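Local coordinates for cell shape-determining protein MreC (Streptococcus pneumoniae, PDB 2QF5) that helps to form and maintain cell shape, probably as part of the elongasome that synthesizes peripheral peptidoglycan, at residues Ala11-Arg16 against Asp159-Val164. Sequence-based numbering, arbitrary orientation.
Sequences ADVIMR and DVIELV
The carbonyl oxygen of Ala-11 takes a hydrogen bond from the amide of Ile-161 (O to N 2.9 Å) and a weaker CA-H...O contact from CA of Val-160. In return, Ala-11 N donates to Ile-161 O at 3.0 Å, completing an antiparallel hydrogen-bonded pair. Asp-12 and Val-160 form the next, non-hydrogen-bonded pair; their side chains run side by side on one face, with OD1 of the aspartate 3.5 Å from CG2 of the valine. Beyond the last bridge, Asp-159 O still accepts a hydrogen bond from Val-13 N at 2.9 Å. The N-H points almost straight at the oxygen (176°), yet the donor stands 38° above the carbonyl plane. Beyond the start of strand 160-166, Arg-16 reaches back with its side chain stretched out as far as NE, and NH2 makes a 3.0 Å salt bridge to OD1 of Asp-159. The carboxylate oxygen sits at the guanidinium edge, although the two planes are turned 58° apart. NH2 also donates to Val-158 O, and CG1 of Val-13 covers part of one guanidinium face, so polar and apolar contacts together restrain the group. On the other face from Asp-12, Ile-161 turns inward against Leu-27, Ala-41 and Ala-43. This pairing closes one of the two six-stranded antiparallel barrels of this MreC barrel-core fragment; strand 24-27 flanks 6-16, and strand 40-43 flanks 160-166.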
loop_
_atom_site.group_PDB
_atom_site.type_symbol
_atom_site.label_atom_id
_atom_site.label_comp_id
_atom_site.label_asym_id
_atom_site.label_seq_id
_atom_site.Cartn_x
_atom_site.Cartn_y
_atom_site.Cartn_z
ATOM N N ALA A 11 14.559 -0.527 7.131
ATOM C CA ALA A 11 15.419 0.481 6.507
ATOM C C ALA A 11 14.966 1.902 6.875
ATOM O O ALA A 11 13.818 2.137 7.252
ATOM C CB ALA A 11 15.463 0.286 4.973
ATOM N N ASP A 12 15.892 2.845 6.778
ATOM C CA ASP A 12 15.621 4.245 7.067
ATOM C C ASP A 12 15.409 5.017 5.764
ATOM O O ASP A 12 16.034 4.730 4.748
ATOM C CB ASP A 12 16.786 4.875 7.863
ATOM C CG ASP A 12 16.974 4.256 9.236
ATOM O OD1 ASP A 12 15.989 3.992 9.933
ATOM O OD2 ASP A 12 18.117 4.039 9.643
ATOM N N VAL A 13 14.545 6.030 5.835
ATOM C CA VAL A 13 14.325 6.963 4.731
ATOM C C VAL A 13 15.502 7.898 4.674
ATOM O O VAL A 13 15.868 8.497 5.677
ATOM C CB VAL A 13 13.016 7.752 4.930
ATOM C CG1 VAL A 13 12.868 8.889 3.898
ATOM C CG2 VAL A 13 11.822 6.747 4.887
ATOM N N ILE A 14 16.116 7.996 3.506
ATOM C CA ILE A 14 17.274 8.858 3.336
ATOM C C ILE A 14 17.009 9.951 2.308
ATOM O O ILE A 14 17.821 10.855 2.144
ATOM C CB ILE A 14 18.560 8.055 2.976
ATOM C CG1 ILE A 14 18.390 7.259 1.678
ATOM C CG2 ILE A 14 18.910 7.123 4.098
ATOM C CD1 ILE A 14 19.634 6.548 1.257
ATOM N N MET A 15 15.889 9.869 1.609
ATOM C CA MET A 15 15.492 10.948 0.726
ATOM C C MET A 15 13.987 10.947 0.504
ATOM O O MET A 15 13.353 9.906 0.529
ATOM C CB MET A 15 16.223 10.812 -0.609
ATOM C CG MET A 15 16.631 12.161 -1.206
ATOM S SD MET A 15 17.258 12.059 -2.884
ATOM C CE MET A 15 15.705 11.974 -3.810
ATOM N N ARG A 16 13.433 12.132 0.278
ATOM C CA ARG A 16 12.055 12.295 -0.171
ATOM C C ARG A 16 12.030 12.945 -1.561
ATOM O O ARG A 16 12.979 13.655 -1.936
ATOM C CB ARG A 16 11.306 13.139 0.832
ATOM C CG ARG A 16 11.334 12.530 2.193
ATOM C CD ARG A 16 10.672 13.392 3.222
ATOM N NE ARG A 16 11.057 12.937 4.561
ATOM C CZ ARG A 16 10.595 11.839 5.154
ATOM N NH1 ARG A 16 9.693 11.054 4.559
ATOM N NH2 ARG A 16 11.031 11.539 6.364
ATOM N N ASP A 159 9.857 7.789 8.592
ATOM C CA ASP A 159 11.306 7.816 8.814
ATOM C C ASP A 159 11.934 6.423 8.762
ATOM O O ASP A 159 13.078 6.274 8.331
ATOM C CB ASP A 159 11.596 8.431 10.195
ATOM C CG ASP A 159 11.305 9.933 10.253
ATOM O OD1 ASP A 159 11.420 10.598 9.207
ATOM O OD2 ASP A 159 10.968 10.451 11.342
ATOM N N VAL A 160 11.174 5.413 9.206
ATOM C CA VAL A 160 11.631 4.030 9.276
ATOM C C VAL A 160 10.575 3.160 8.591
ATOM O O VAL A 160 9.404 3.269 8.897
ATOM C CB VAL A 160 11.817 3.578 10.737
ATOM C CG1 VAL A 160 12.273 2.126 10.793
ATOM C CG2 VAL A 160 12.823 4.466 11.457
ATOM N N ILE A 161 10.987 2.340 7.630
ATOM C CA ILE A 161 10.056 1.455 6.911
ATOM C C ILE A 161 10.426 -0.002 7.120
ATOM O O ILE A 161 11.598 -0.334 7.155
ATOM C CB ILE A 161 10.043 1.739 5.405
ATOM C CG1 ILE A 161 9.198 2.972 5.090
ATOM C CG2 ILE A 161 9.487 0.541 4.596
ATOM C CD1 ILE A 161 9.441 3.494 3.681
ATOM N N GLU A 162 9.408 -0.850 7.268
ATOM C CA GLU A 162 9.578 -2.297 7.192
ATOM C C GLU A 162 9.265 -2.751 5.749
ATOM O O GLU A 162 8.136 -2.615 5.262
ATOM C CB GLU A 162 8.685 -3.018 8.221
ATOM C CG GLU A 162 8.485 -4.521 7.954
ATOM C CD GLU A 162 7.315 -5.162 8.740
ATOM O OE1 GLU A 162 6.897 -4.622 9.800
ATOM O OE2 GLU A 162 6.817 -6.230 8.282
ATOM N N LEU A 163 10.274 -3.275 5.061
ATOM C CA LEU A 163 10.061 -3.874 3.753
ATOM C C LEU A 163 9.679 -5.346 3.943
ATOM O O LEU A 163 10.343 -6.081 4.687
ATOM C CB LEU A 163 11.300 -3.735 2.873
ATOM C CG LEU A 163 11.677 -2.321 2.426
ATOM C CD1 LEU A 163 12.937 -2.396 1.552
ATOM C CD2 LEU A 163 10.507 -1.661 1.690
ATOM N N VAL A 164 8.601 -5.763 3.291
ATOM C CA VAL A 164 8.118 -7.146 3.393
ATOM C C VAL A 164 7.746 -7.714 2.019
ATOM O O VAL A 164 7.086 -7.070 1.215
ATOM C CB VAL A 164 6.916 -7.275 4.344
ATOM C CG1 VAL A 164 5.713 -6.619 3.746
ATOM C CG2 VAL A 164 6.616 -8.757 4.623
#